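Local coordinates for protein tapirin (Caldicellulosiruptor kristjanssonii, PDB 6N2B) that probably binds cellulose and serves in cell adhesion through its beta-helical C-terminal domain, which also carries a calcium ion, at residues A[356-361]-A[377-382]; A[313-318]-A[333-338]; A[365-370]-A[385-390]; A[300-305]-A[319-324]; A[349-354]-A[369-374]. All blocks are in the same frame, centred on the assembly; numbering follows the deposited sequence.

Interaction 1: A[356-361]-A[377-382]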
# COMPACT_ATOMS: atom_id res chain seq x y z
N TYR A 356 -20.02 12.25 -8.42
CA TYR A 356 -21.34 11.64 -8.43
C TYR A 356 -21.47 10.76 -7.21
O TYR A 356 -20.58 9.94 -6.94
CB TYR A 356 -21.59 10.79 -9.68
CG TYR A 356 -21.29 11.47 -11.00
CD1 TYR A 356 -19.97 11.59 -11.46
CD2 TYR A 356 -22.32 11.97 -11.81
CE1 TYR A 356 -19.68 12.19 -12.67
CE2 TYR A 356 -22.04 12.58 -13.03
CZ TYR A 356 -20.71 12.68 -13.45
OH TYR A 356 -20.41 13.29 -14.65
N CYS A 357 -22.55 10.91 -6.46
CA CYS A 357 -22.84 10.00 -5.37
C CYS A 357 -24.33 9.76 -5.30
O CYS A 357 -25.12 10.67 -5.54
CB CYS A 357 -22.35 10.55 -4.03
SG CYS A 357 -22.95 12.20 -3.60
N ASP A 358 -24.73 8.52 -5.00
CA ASP A 358 -26.15 8.22 -4.86
C ASP A 358 -26.73 8.99 -3.68
O ASP A 358 -27.87 9.46 -3.73
CB ASP A 358 -26.37 6.72 -4.70
CG ASP A 358 -27.84 6.35 -4.51
OD1 ASP A 358 -28.61 6.38 -5.50
OD2 ASP A 358 -28.24 6.03 -3.36
N GLN A 359 -25.95 9.14 -2.61
CA GLN A 359 -26.38 9.89 -1.44
C GLN A 359 -25.28 10.83 -0.96
O GLN A 359 -24.09 10.52 -1.07
CB GLN A 359 -26.80 8.96 -0.30
CG GLN A 359 -28.16 8.37 -0.50
CD GLN A 359 -28.46 7.30 0.51
OE1 GLN A 359 -28.31 7.52 1.72
NE2 GLN A 359 -28.89 6.14 0.02
N LEU A 360 -25.70 11.96 -0.41
CA LEU A 360 -24.79 12.93 0.17
C LEU A 360 -25.31 13.34 1.53
O LEU A 360 -26.41 13.88 1.64
CB LEU A 360 -24.64 14.15 -0.74
CG LEU A 360 -24.01 15.39 -0.11
CD1 LEU A 360 -22.60 15.09 0.37
CD2 LEU A 360 -24.01 16.50 -1.12
N GLU A 361 -24.52 13.10 2.57
CA GLU A 361 -24.86 13.47 3.94
C GLU A 361 -23.78 14.38 4.48
O GLU A 361 -22.59 14.07 4.36
CB GLU A 361 -24.99 12.22 4.81
CG GLU A 361 -25.53 12.48 6.22
CD GLU A 361 -25.39 11.27 7.14
OE1 GLU A 361 -24.93 11.45 8.29
OE2 GLU A 361 -25.74 10.15 6.70
N VAL A 377 -22.99 15.99 -8.00
CA VAL A 377 -24.26 15.45 -8.49
C VAL A 377 -24.70 14.30 -7.58
O VAL A 377 -24.10 13.22 -7.61
CB VAL A 377 -24.15 14.95 -9.93
CG1 VAL A 377 -25.49 14.38 -10.38
CG2 VAL A 377 -23.71 16.08 -10.82
N THR A 378 -25.77 14.52 -6.81
CA THR A 378 -26.26 13.52 -5.88
C THR A 378 -27.72 13.19 -6.16
O THR A 378 -28.47 14.03 -6.67
CB THR A 378 -26.10 13.98 -4.41
OG1 THR A 378 -26.31 12.87 -3.53
CG2 THR A 378 -27.07 15.10 -4.06
N ARG A 379 -28.13 11.97 -5.85
CA ARG A 379 -29.53 11.57 -6.01
C ARG A 379 -30.38 11.90 -4.79
O ARG A 379 -31.60 12.06 -4.93
CB ARG A 379 -29.63 10.07 -6.32
CG ARG A 379 -29.03 9.69 -7.68
CD ARG A 379 -29.45 8.31 -8.17
NE ARG A 379 -28.74 7.94 -9.40
CZ ARG A 379 -27.70 7.11 -9.45
NH1 ARG A 379 -27.22 6.54 -8.34
NH2 ARG A 379 -27.11 6.84 -10.61
N ALA A 380 -29.77 12.01 -3.61
CA ALA A 380 -30.45 12.40 -2.38
C ALA A 380 -29.44 13.11 -1.48
O ALA A 380 -28.23 12.86 -1.57
CB ALA A 380 -31.06 11.21 -1.66
N ILE A 381 -29.96 13.97 -0.60
CA ILE A 381 -29.14 14.88 0.18
C ILE A 381 -29.74 15.01 1.58
O ILE A 381 -30.95 14.83 1.78
CB ILE A 381 -29.04 16.26 -0.51
CG1 ILE A 381 -28.01 17.17 0.17
CG2 ILE A 381 -30.40 16.91 -0.54
CD1 ILE A 381 -27.66 18.39 -0.66
N SER A 382 -28.89 15.32 2.55
CA SER A 382 -29.34 15.46 3.94
C SER A 382 -28.31 16.31 4.68
O SER A 382 -27.28 15.78 5.12
CB SER A 382 -29.51 14.10 4.60
OG SER A 382 -29.51 14.23 6.02

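Interaction 2: A[313-318]-A[333-338]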
# COMPACT_ATOMS: atom_id res chain seq x y z
N GLU A 313 -9.04 10.44 -9.07
CA GLU A 313 -10.25 9.68 -9.34
C GLU A 313 -10.52 8.85 -8.11
O GLU A 313 -9.58 8.35 -7.48
CB GLU A 313 -10.10 8.77 -10.56
CG GLU A 313 -9.22 9.35 -11.65
CD GLU A 313 -9.20 8.53 -12.94
OE1 GLU A 313 -9.93 7.51 -13.03
OE2 GLU A 313 -8.44 8.91 -13.86
N ILE A 314 -11.80 8.73 -7.74
CA ILE A 314 -12.22 7.90 -6.61
C ILE A 314 -13.50 7.18 -7.00
O ILE A 314 -14.46 7.81 -7.44
CB ILE A 314 -12.41 8.73 -5.31
CG1 ILE A 314 -13.19 7.95 -4.24
CG2 ILE A 314 -13.12 10.03 -5.58
CD1 ILE A 314 -12.44 6.77 -3.67
N TYR A 315 -13.50 5.86 -6.88
CA TYR A 315 -14.68 5.06 -7.17
C TYR A 315 -14.95 4.17 -5.97
O TYR A 315 -14.03 3.54 -5.44
CB TYR A 315 -14.49 4.20 -8.41
CG TYR A 315 -13.96 4.96 -9.60
CD1 TYR A 315 -14.80 5.71 -10.39
CD2 TYR A 315 -12.61 4.94 -9.92
CE1 TYR A 315 -14.32 6.42 -11.49
CE2 TYR A 315 -12.12 5.63 -11.02
CZ TYR A 315 -12.98 6.38 -11.80
OH TYR A 315 -12.52 7.09 -12.88
N SER A 316 -16.20 4.12 -5.53
CA SER A 316 -16.48 3.36 -4.32
C SER A 316 -17.88 2.79 -4.34
O SER A 316 -18.87 3.51 -4.51
CB SER A 316 -16.30 4.22 -3.08
OG SER A 316 -16.47 3.42 -1.93
N ASP A 317 -17.97 1.47 -4.15
CA ASP A 317 -19.23 0.77 -4.00
C ASP A 317 -19.84 0.94 -2.61
O ASP A 317 -20.86 0.32 -2.31
CB ASP A 317 -19.03 -0.72 -4.31
CG ASP A 317 -18.76 -0.97 -5.80
OD1 ASP A 317 -18.96 -0.05 -6.61
OD2 ASP A 317 -18.36 -2.10 -6.16
N GLY A 318 -19.22 1.79 -1.77
CA GLY A 318 -19.64 2.04 -0.40
C GLY A 318 -19.55 3.50 -0.01
O GLY A 318 -19.59 4.38 -0.88
N ILE A 333 -12.54 13.29 -10.78
CA ILE A 333 -13.83 12.59 -10.87
C ILE A 333 -14.06 11.72 -9.64
O ILE A 333 -13.12 11.18 -9.04
CB ILE A 333 -13.92 11.75 -12.18
CG1 ILE A 333 -15.36 11.30 -12.42
CG2 ILE A 333 -13.00 10.57 -12.11
CD1 ILE A 333 -15.57 10.73 -13.81
N GLY A 334 -15.32 11.59 -9.26
CA GLY A 334 -15.72 10.69 -8.19
C GLY A 334 -17.04 10.02 -8.51
O GLY A 334 -17.97 10.67 -9.02
N ILE A 335 -17.12 8.71 -8.27
CA ILE A 335 -18.36 7.95 -8.37
C ILE A 335 -18.45 7.03 -7.16
O ILE A 335 -17.78 6.00 -7.12
CB ILE A 335 -18.44 7.13 -9.66
CG1 ILE A 335 -18.06 7.96 -10.87
CG2 ILE A 335 -19.82 6.53 -9.79
CD1 ILE A 335 -18.00 7.17 -12.17
N VAL A 336 -19.28 7.40 -6.18
CA VAL A 336 -19.35 6.67 -4.92
C VAL A 336 -20.81 6.43 -4.58
O VAL A 336 -21.71 7.07 -5.11
CB VAL A 336 -18.65 7.42 -3.77
CG1 VAL A 336 -17.33 7.97 -4.23
CG2 VAL A 336 -19.54 8.52 -3.22
N LYS A 337 -21.03 5.45 -3.69
CA LYS A 337 -22.37 5.18 -3.19
C LYS A 337 -22.84 6.31 -2.28
O LYS A 337 -23.98 6.79 -2.39
CB LYS A 337 -22.39 3.84 -2.44
CG LYS A 337 -23.77 3.30 -2.01
CD LYS A 337 -24.60 2.89 -3.23
CE LYS A 337 -25.70 1.90 -2.88
NZ LYS A 337 -26.88 2.04 -3.79
N LYS A 338 -21.97 6.75 -1.38
CA LYS A 338 -22.32 7.76 -0.40
C LYS A 338 -21.07 8.56 -0.05
O LYS A 338 -19.96 8.01 -0.02
CB LYS A 338 -22.95 7.14 0.86
CG LYS A 338 -23.77 8.12 1.69
CD LYS A 338 -24.35 7.52 2.96
CE LYS A 338 -25.20 8.58 3.70
NZ LYS A 338 -25.79 8.16 5.00

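Interaction 3: A[365-370]-A[385-390]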
# COMPACT_ATOMS: atom_id res chain seq x y z
N ASN A 365 -20.95 20.01 11.63
CA ASN A 365 -19.92 20.94 11.17
C ASN A 365 -19.06 20.40 10.04
O ASN A 365 -18.01 20.99 9.74
CB ASN A 365 -19.01 21.42 12.31
CG ASN A 365 -19.70 22.40 13.23
OD1 ASN A 365 -19.80 22.17 14.43
ND2 ASN A 365 -20.21 23.51 12.66
N GLY A 366 -19.47 19.31 9.40
CA GLY A 366 -18.86 18.96 8.13
C GLY A 366 -19.06 20.07 7.12
O GLY A 366 -20.03 20.84 7.18
N ARG A 367 -18.12 20.18 6.18
CA ARG A 367 -18.18 21.17 5.12
C ARG A 367 -17.89 20.49 3.79
O ARG A 367 -16.99 19.66 3.70
CB ARG A 367 -17.18 22.31 5.37
CG ARG A 367 -17.28 22.92 6.76
CD ARG A 367 -16.83 24.38 6.80
NE ARG A 367 -15.50 24.60 6.20
CZ ARG A 367 -14.35 24.10 6.67
NH1 ARG A 367 -14.33 23.32 7.75
NH2 ARG A 367 -13.21 24.39 6.05
N VAL A 368 -18.67 20.83 2.77
CA VAL A 368 -18.35 20.46 1.40
C VAL A 368 -18.16 21.75 0.62
O VAL A 368 -19.06 22.59 0.58
CB VAL A 368 -19.43 19.60 0.74
CG1 VAL A 368 -19.30 19.67 -0.79
CG2 VAL A 368 -19.35 18.18 1.23
N PHE A 369 -17.01 21.90 -0.02
CA PHE A 369 -16.72 23.06 -0.85
C PHE A 369 -16.66 22.62 -2.30
O PHE A 369 -15.92 21.69 -2.64
CB PHE A 369 -15.41 23.70 -0.41
CG PHE A 369 -15.16 25.05 -1.00
CD1 PHE A 369 -14.53 25.18 -2.23
CD2 PHE A 369 -15.53 26.20 -0.31
CE1 PHE A 369 -14.28 26.44 -2.79
CE2 PHE A 369 -15.28 27.46 -0.85
CZ PHE A 369 -14.66 27.58 -2.09
N ILE A 370 -17.44 23.26 -3.15
CA ILE A 370 -17.42 23.00 -4.59
C ILE A 370 -16.74 24.19 -5.27
O ILE A 370 -17.24 25.32 -5.21
CB ILE A 370 -18.83 22.76 -5.13
CG1 ILE A 370 -19.53 21.76 -4.23
CG2 ILE A 370 -18.77 22.26 -6.57
CD1 ILE A 370 -20.99 21.73 -4.38
N GLY A 385 -26.75 20.48 10.21
CA GLY A 385 -25.63 20.92 11.01
C GLY A 385 -24.42 21.32 10.21
O GLY A 385 -23.51 21.95 10.78
N GLY A 386 -24.38 20.99 8.92
CA GLY A 386 -23.23 21.24 8.09
C GLY A 386 -23.49 22.24 6.98
O GLY A 386 -24.60 22.74 6.78
N THR A 387 -22.43 22.52 6.23
CA THR A 387 -22.43 23.56 5.24
C THR A 387 -22.06 22.99 3.87
O THR A 387 -21.38 21.97 3.77
CB THR A 387 -21.45 24.66 5.63
OG1 THR A 387 -21.78 25.85 4.91
CG2 THR A 387 -20.01 24.26 5.32
N ILE A 388 -22.57 23.63 2.83
CA ILE A 388 -22.00 23.54 1.49
C ILE A 388 -21.89 24.96 0.94
O ILE A 388 -22.90 25.66 0.82
CB ILE A 388 -22.84 22.68 0.54
CG1 ILE A 388 -22.84 21.23 0.98
CG2 ILE A 388 -22.29 22.73 -0.87
CD1 ILE A 388 -24.18 20.68 1.03
N GLU A 389 -20.67 25.38 0.64
CA GLU A 389 -20.45 26.71 0.08
C GLU A 389 -19.63 26.54 -1.20
O GLU A 389 -19.47 25.45 -1.75
CB GLU A 389 -19.79 27.65 1.10
CG GLU A 389 -20.15 27.37 2.56
CD GLU A 389 -20.18 28.64 3.43
OE1 GLU A 389 -20.33 29.77 2.87
OE2 GLU A 389 -20.05 28.54 4.67
N GLY A 390 -19.05 27.65 -1.67
CA GLY A 390 -18.25 27.64 -2.86
C GLY A 390 -19.03 27.98 -4.11
O GLY A 390 -20.26 27.84 -4.18

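Interaction 4: A[300-305]-A[319-324]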
# COMPACT_ATOMS: atom_id res chain seq x y z
N GLY A 300 -16.04 0.69 1.97
CA GLY A 300 -15.88 2.13 1.92
C GLY A 300 -14.46 2.63 2.12
O GLY A 300 -13.47 1.91 1.94
N MET A 301 -14.38 3.91 2.47
CA MET A 301 -13.12 4.61 2.73
C MET A 301 -13.38 5.59 3.85
O MET A 301 -14.07 6.59 3.65
CB MET A 301 -12.60 5.34 1.51
CG MET A 301 -11.34 6.15 1.81
SD MET A 301 -10.41 6.55 0.32
CE MET A 301 -11.38 7.93 -0.31
N GLU A 302 -12.84 5.32 5.03
CA GLU A 302 -13.03 6.16 6.20
C GLU A 302 -11.77 7.00 6.38
O GLU A 302 -10.71 6.48 6.76
CB GLU A 302 -13.32 5.30 7.43
CG GLU A 302 -13.67 6.06 8.67
CD GLU A 302 -13.88 5.13 9.85
OE1 GLU A 302 -14.18 3.93 9.61
OE2 GLU A 302 -13.74 5.59 11.01
N LEU A 303 -11.89 8.29 6.10
CA LEU A 303 -10.76 9.21 6.18
C LEU A 303 -10.92 10.03 7.46
O LEU A 303 -11.40 11.16 7.46
CB LEU A 303 -10.71 10.10 4.94
CG LEU A 303 -10.57 9.30 3.66
CD1 LEU A 303 -10.58 10.19 2.42
CD2 LEU A 303 -9.29 8.48 3.71
N ASN A 304 -10.53 9.41 8.57
CA ASN A 304 -10.45 10.17 9.81
C ASN A 304 -9.26 11.10 9.75
O ASN A 304 -8.37 10.95 8.92
CB ASN A 304 -10.32 9.26 11.03
CG ASN A 304 -11.63 8.64 11.41
OD1 ASN A 304 -12.51 9.32 11.96
ND2 ASN A 304 -11.81 7.36 11.08
N GLY A 305 -9.25 12.06 10.65
CA GLY A 305 -8.67 13.35 10.37
C GLY A 305 -7.38 13.66 11.09
O GLY A 305 -6.81 12.84 11.83
N GLU A 319 -19.41 3.78 1.28
CA GLU A 319 -19.56 5.13 1.81
C GLU A 319 -18.18 5.72 2.08
O GLU A 319 -17.40 5.18 2.88
CB GLU A 319 -20.42 5.10 3.08
CG GLU A 319 -20.45 6.34 3.97
CD GLU A 319 -21.16 6.07 5.32
OE1 GLU A 319 -21.08 4.92 5.80
OE2 GLU A 319 -21.79 6.98 5.91
N VAL A 320 -17.88 6.83 1.41
CA VAL A 320 -16.69 7.61 1.72
C VAL A 320 -17.03 8.50 2.90
O VAL A 320 -17.88 9.38 2.78
CB VAL A 320 -16.21 8.43 0.52
CG1 VAL A 320 -14.95 9.20 0.89
CG2 VAL A 320 -15.98 7.55 -0.71
N GLN A 321 -16.41 8.25 4.04
CA GLN A 321 -16.55 9.12 5.19
C GLN A 321 -15.32 10.01 5.30
O GLN A 321 -14.19 9.54 5.17
CB GLN A 321 -16.69 8.34 6.49
CG GLN A 321 -17.76 7.28 6.53
CD GLN A 321 -17.59 6.37 7.75
OE1 GLN A 321 -17.82 6.79 8.90
NE2 GLN A 321 -17.16 5.12 7.50
N VAL A 322 -15.56 11.29 5.54
CA VAL A 322 -14.50 12.24 5.82
C VAL A 322 -14.89 12.89 7.14
O VAL A 322 -15.89 13.62 7.20
CB VAL A 322 -14.37 13.28 4.70
CG1 VAL A 322 -13.25 14.27 4.98
CG2 VAL A 322 -14.15 12.58 3.37
N LYS A 323 -14.15 12.61 8.21
CA LYS A 323 -14.58 13.10 9.51
C LYS A 323 -13.38 13.35 10.42
O LYS A 323 -12.23 13.07 10.07
CB LYS A 323 -15.57 12.14 10.18
CG LYS A 323 -15.00 10.77 10.50
CD LYS A 323 -16.09 9.72 10.63
CE LYS A 323 -15.63 8.55 11.51
NZ LYS A 323 -16.69 7.52 11.72
N ASN A 324 -13.69 13.90 11.59
CA ASN A 324 -12.72 14.21 12.65
C ASN A 324 -11.56 15.04 12.12
O ASN A 324 -10.39 14.74 12.36
CB ASN A 324 -12.24 12.93 13.33
CG ASN A 324 -13.37 12.22 14.06
OD1 ASN A 324 -14.01 12.81 14.93
ND2 ASN A 324 -13.65 10.97 13.68

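Interaction 5: A[349-354]-A[369-374]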
# COMPACT_ATOMS: atom_id res chain seq x y z
N ILE A 349 -14.44 19.50 -3.90
CA ILE A 349 -14.42 19.17 -5.31
C ILE A 349 -13.63 20.28 -6.00
O ILE A 349 -14.05 21.44 -6.00
CB ILE A 349 -15.84 19.05 -5.89
CG1 ILE A 349 -16.75 18.34 -4.89
CG2 ILE A 349 -15.84 18.34 -7.24
CD1 ILE A 349 -16.31 16.92 -4.53
N LYS A 350 -12.47 19.94 -6.55
CA LYS A 350 -11.61 20.95 -7.14
C LYS A 350 -12.10 21.31 -8.54
O LYS A 350 -12.86 20.58 -9.16
CB LYS A 350 -10.16 20.48 -7.21
CG LYS A 350 -9.52 20.23 -5.86
CD LYS A 350 -8.20 20.98 -5.73
CE LYS A 350 -8.39 22.44 -5.38
NZ LYS A 350 -7.21 23.31 -5.70
N SER A 351 -11.62 22.46 -9.03
CA SER A 351 -12.09 23.01 -10.30
C SER A 351 -11.94 21.99 -11.41
O SER A 351 -10.91 21.32 -11.54
CB SER A 351 -11.31 24.27 -10.67
OG SER A 351 -11.19 25.15 -9.57
N GLY A 352 -12.98 21.88 -12.24
CA GLY A 352 -12.99 20.95 -13.34
C GLY A 352 -13.47 19.56 -12.99
O GLY A 352 -13.79 18.78 -13.89
N ALA A 353 -13.53 19.23 -11.70
CA ALA A 353 -13.90 17.89 -11.25
C ALA A 353 -15.41 17.74 -11.13
O ALA A 353 -16.16 18.72 -11.00
CB ALA A 353 -13.23 17.59 -9.91
N THR A 354 -15.87 16.49 -11.18
CA THR A 354 -17.26 16.15 -10.94
C THR A 354 -17.33 14.98 -9.97
O THR A 354 -16.71 13.94 -10.20
CB THR A 354 -18.01 15.78 -12.23
OG1 THR A 354 -17.99 16.88 -13.15
CG2 THR A 354 -19.44 15.44 -11.91
N PHE A 369 -17.01 21.90 -0.02
CA PHE A 369 -16.72 23.06 -0.85
C PHE A 369 -16.66 22.62 -2.30
O PHE A 369 -15.92 21.69 -2.64
CB PHE A 369 -15.41 23.70 -0.41
CG PHE A 369 -15.16 25.05 -1.00
CD1 PHE A 369 -14.53 25.18 -2.23
CD2 PHE A 369 -15.53 26.20 -0.31
CE1 PHE A 369 -14.28 26.44 -2.79
CE2 PHE A 369 -15.28 27.46 -0.85
CZ PHE A 369 -14.66 27.58 -2.09
N ILE A 370 -17.44 23.26 -3.15
CA ILE A 370 -17.42 23.00 -4.59
C ILE A 370 -16.74 24.19 -5.27
O ILE A 370 -17.24 25.32 -5.21
CB ILE A 370 -18.83 22.76 -5.13
CG1 ILE A 370 -19.53 21.76 -4.23
CG2 ILE A 370 -18.77 22.26 -6.57
CD1 ILE A 370 -20.99 21.73 -4.38
N GLU A 371 -15.61 23.93 -5.90
CA GLU A 371 -14.88 25.04 -6.47
C GLU A 371 -15.52 25.47 -7.79
O GLU A 371 -16.36 24.78 -8.36
CB GLU A 371 -13.41 24.69 -6.67
CG GLU A 371 -12.59 24.87 -5.40
CD GLU A 371 -11.13 24.47 -5.56
OE1 GLU A 371 -10.75 24.02 -6.68
OE2 GLU A 371 -10.37 24.60 -4.57
N ALA A 372 -15.11 26.66 -8.24
CA ALA A 372 -15.60 27.17 -9.51
C ALA A 372 -15.27 26.20 -10.63
O ALA A 372 -14.15 25.70 -10.72
CB ALA A 372 -14.98 28.54 -9.79
N GLY A 373 -16.25 25.93 -11.48
CA GLY A 373 -16.04 24.98 -12.54
C GLY A 373 -16.15 23.53 -12.13
O GLY A 373 -16.06 22.66 -13.00
N ALA A 374 -16.34 23.25 -10.84
CA ALA A 374 -16.62 21.91 -10.35
C ALA A 374 -18.13 21.68 -10.25
O ALA A 374 -18.93 22.60 -10.39
CB ALA A 374 -15.95 21.68 -9.00

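Interaction 1: A[356-361]-A[377-382]
Leu360 and Ile381 lie side by side and point the same way, with CD2 of Leu360 4.1 Å from CD1 of Ile381. Leu360 is the residue most covered here. Its CB also meets Thr378 OG1 at 3.5 Å, and its side chain touches Leu339 on the preceding strand, 338-341, so a branched aliphatic suits a place where coil after coil presents apolar groups inward. The hydroxyl it touches is already engaged: Thr378 OG1 donates to Ala380 O at 2.7 Å. The amide Leu360 N reaches the same oxygen, Ala380 O, at 2.9 Å from the opposite face of the carbonyl plane, and two donors thus grip one acceptor.

Asp358 occupies the corner between the short strands. Its OD1 forms a salt bridge with Arg379 NH1 at 3.2 Å, using the anti lone pair and lying near the guanidinium plane. The two side chains cross at about a right angle, with carboxylate and guanidinium planes 51° apart. An arginine can serve several partners at once: NH2 bonds Ala400 O, and the guanidinium makes a cation-pi contact with Phe402.

Before the corner, in the adjoining sheet, Val377 CB lies 4.0 Å from CD2 of the Tyr356 ring, which Phe402 also meets. Next along the backbone, Cys357 N donates to Val377 O at 3.0 Å, and Arg379 N answers to Cys357 O. Each residue stands opposite its counterpart one coil on, through the corner and into the next face, the in-register parallel stacking by which successive coils build a beta-helix.

Interaction 2: A[313-318]-A[333-338]
Tyr315 turns the edge of its ring to Ile335, with CE1 3.8 Å from Ile335 CD1 and the methyl near the ring plane. The phenol end meets a second residue of the neighbouring coil, since Tyr315 OH lies 3.6 Å from Ile333 CG2. The hydroxyl of Tyr315 donates to Glu313 OE1 at 2.6 Å, meeting the oxygen from above the carboxylate plane. Tyrosine suits this spot because the ring touches two isoleucines, Ile335 at its edge and Ile333 near the hydroxyl, while that hydroxyl bonds the acid two residues before it in the same segment; Tyr405 meets the ring from outside the pair.

On the opposite face of the sheet aliphatic groups meet at slightly longer range. Ile314 CG1 lies 4.1 Å from Val336 CG1, and Ser316 CB sits 4.0 Å from Val336 CB. Gly334, which has no side chain, lets Ile314 CG2 settle against its backbone. Regular bonds hold this part, among them Ile335 N to Ile314 O at 2.9 Å.

Beyond Ser316 the contact slackens. The chain turns there: Ser316 OG accepts from Gly318 N at 3.2 Å, an ST turn, and also bonds Thr296. Lys337 N and Lys338 N reach Gly318 O only through weak bonds, and exposed Lys337 touches this oxygen with CB while its amino end leads away. Asp317 bonds Tyr405 and Tyr295, and Lys338 pairs with Glu361. Aliphatic contact and well-formed backbone bonds thus secure the strands, whereas at and just past the corner polar side chains find partners on other coils and the covering loop, and probably help fix the turn.

Interaction 3: A[365-370]-A[385-390]
Phe369 lays one face of its ring over Gly390, whose CA stands 3.8 Å from the centroid of the Phe369 ring and 22° off its normal, a CH-pi contact. CG of Phe369 is anti to the backbone N (chi1 -168°), which sets it beside the carbonyl carbon; the ring beyond it lies over Gly390. Glycine fits beneath it because its CA is bare, and because its positive phi of 94° is one that other residues rarely adopt. An alanine at Phe369 would probably uncover Gly390 and deprive Pro391 of the ring it packs on, leaving the bend after the strand freer to move.

On the same face of the sheet Arg367 and Thr387 run side by side. The CG2 methyl of Thr387 meets the aliphatic part of the arginine, 3.4 Å from Arg367 CG, while its hydroxyl faces the acid of its own strand: Thr387 OG1 donates to Glu389 OE2 at 3.2 Å. Threonine can thus offer carbon to one neighbour and a proton to another.

The other face is aliphatic. Val368 CB lies 3.8 Å from Ile388 CG1, and Ile370 CD1 lies 3.9 Å from Ile388 CG2. Backbone bonds alternate between the strands, from Thr387 N to Gly366 O at 3.1 Å through to Ile370 N with Glu389 O.

Strand 367-370 lies between strands 346-349 and 387-389, bonded to both, and the side chains of Val368 and Ile370 touch Leu376 of strand 375-378. Strand 387-389 closes this row of parallel strands.

Interaction 4: A[300-305]-A[319-324]
Asn304 and Asn324 join through their amides: Asn324 ND2 donates to Asn304 OD1 at 2.6 Å, almost straight at 160°, with the two amide planes nearly coplanar. The other end of the first amide is used too, since Asn304 ND2 gives a hydrogen to Glu302 OE2 at 2.6 Å and makes a weak bond to Phe278 O. Asparagine suits the turn because it donates and accepts from one flat group.

Glu302 OE2 also forms a long salt bridge with Lys323 NZ at 3.6 Å, and the lysine's nitrogen, Lys323 NZ, donates in turn to Gln321 OE1 at 3.1 Å. The carboxylate therefore links an amide and a charge.

Alternate backbone groups pair across the contact, with Gln321 N to Met301 O at 2.9 Å and Leu303 N to Gln321 O at 2.8 Å; Glu302 turns its own to strand 275-278. Opposite the polar row are Met301, Leu303, Val320 and Val322, which turn inward against Phe328; Met301 CE meets Val320 CG1 at 4.0 Å. Polar residues on one face and apolar ones on the other, repeated in register from coil to coil, characterise a sheet of a parallel beta-helix.

Interaction 5: A[349-354]-A[369-374]
With CG anti to its carbonyl carbon (chi1 -83°) and CD extended beyond it (chi2 178°), Glu371 brings its carboxylate alongside Lys350 and Ser351 of the preceding coil. Ser351 N donates to Glu371 OE1 at 3.0 Å, reaching that oxygen on its anti side and 19° out of the carboxylate plane. Lys350, its chain bent at chi2 and chi3, folds beside the glutamate so that CE lies 3.0 Å from Glu371 OE2. The ammonium follows in a looser salt bridge, Lys350 NZ to Glu371 OE2 at 3.6 Å. An alanine at Glu371 would probably leave the amide of Ser351 without its acceptor and Lys350 without its counter-charge, letting the two turns slip against each other.

Before the turns, the last strand residues are tied by the backbone: Ile349 N bonds Phe369 O, and Glu371 N returns to Ile349 O at 2.9 Å. Ala374 CB lies 3.8 Å from Ile349 CG2 and also close to Lys350 O, so a small residue suits this place beside the preceding coil's turn. Gly352 N makes a weak bond to Gly373 O.

Both segments form type II beta turns, Lys350 to Ala353 and Glu371 to Ala374, closed by Ala353 N to Lys350 O at 3.0 Å and Ala374 N to Glu371 O. Glycine fills the third position of each, with the positive phi that turn type favours. Here like turns stack in successive coils, one way a parallel beta-helix passes from one sheet to the next.

All five contacts join one coil of the beta-helix to the next, yet at different places around it. Interactions 3 and 5 share strand 367-370, which interaction 3 follows toward its outer partner and interaction 5 follows into exposed turns. Interactions 1 and 2 touch on both sides of a corner: before it strands 333-336 and 354-357 are neighbours, after it Glu361 pairs with Lys338. Interactions 2 and 4 touch through Ile314 and Met301 and through Val336 and Val320, inside the helix. These two have the most buried residues, whereas interactions 3 and 5 are the more exposed. Aliphatic side chains dominate inward faces; charges and amides lie on outer faces as well as at corners and turns, and glycines mostly at turns.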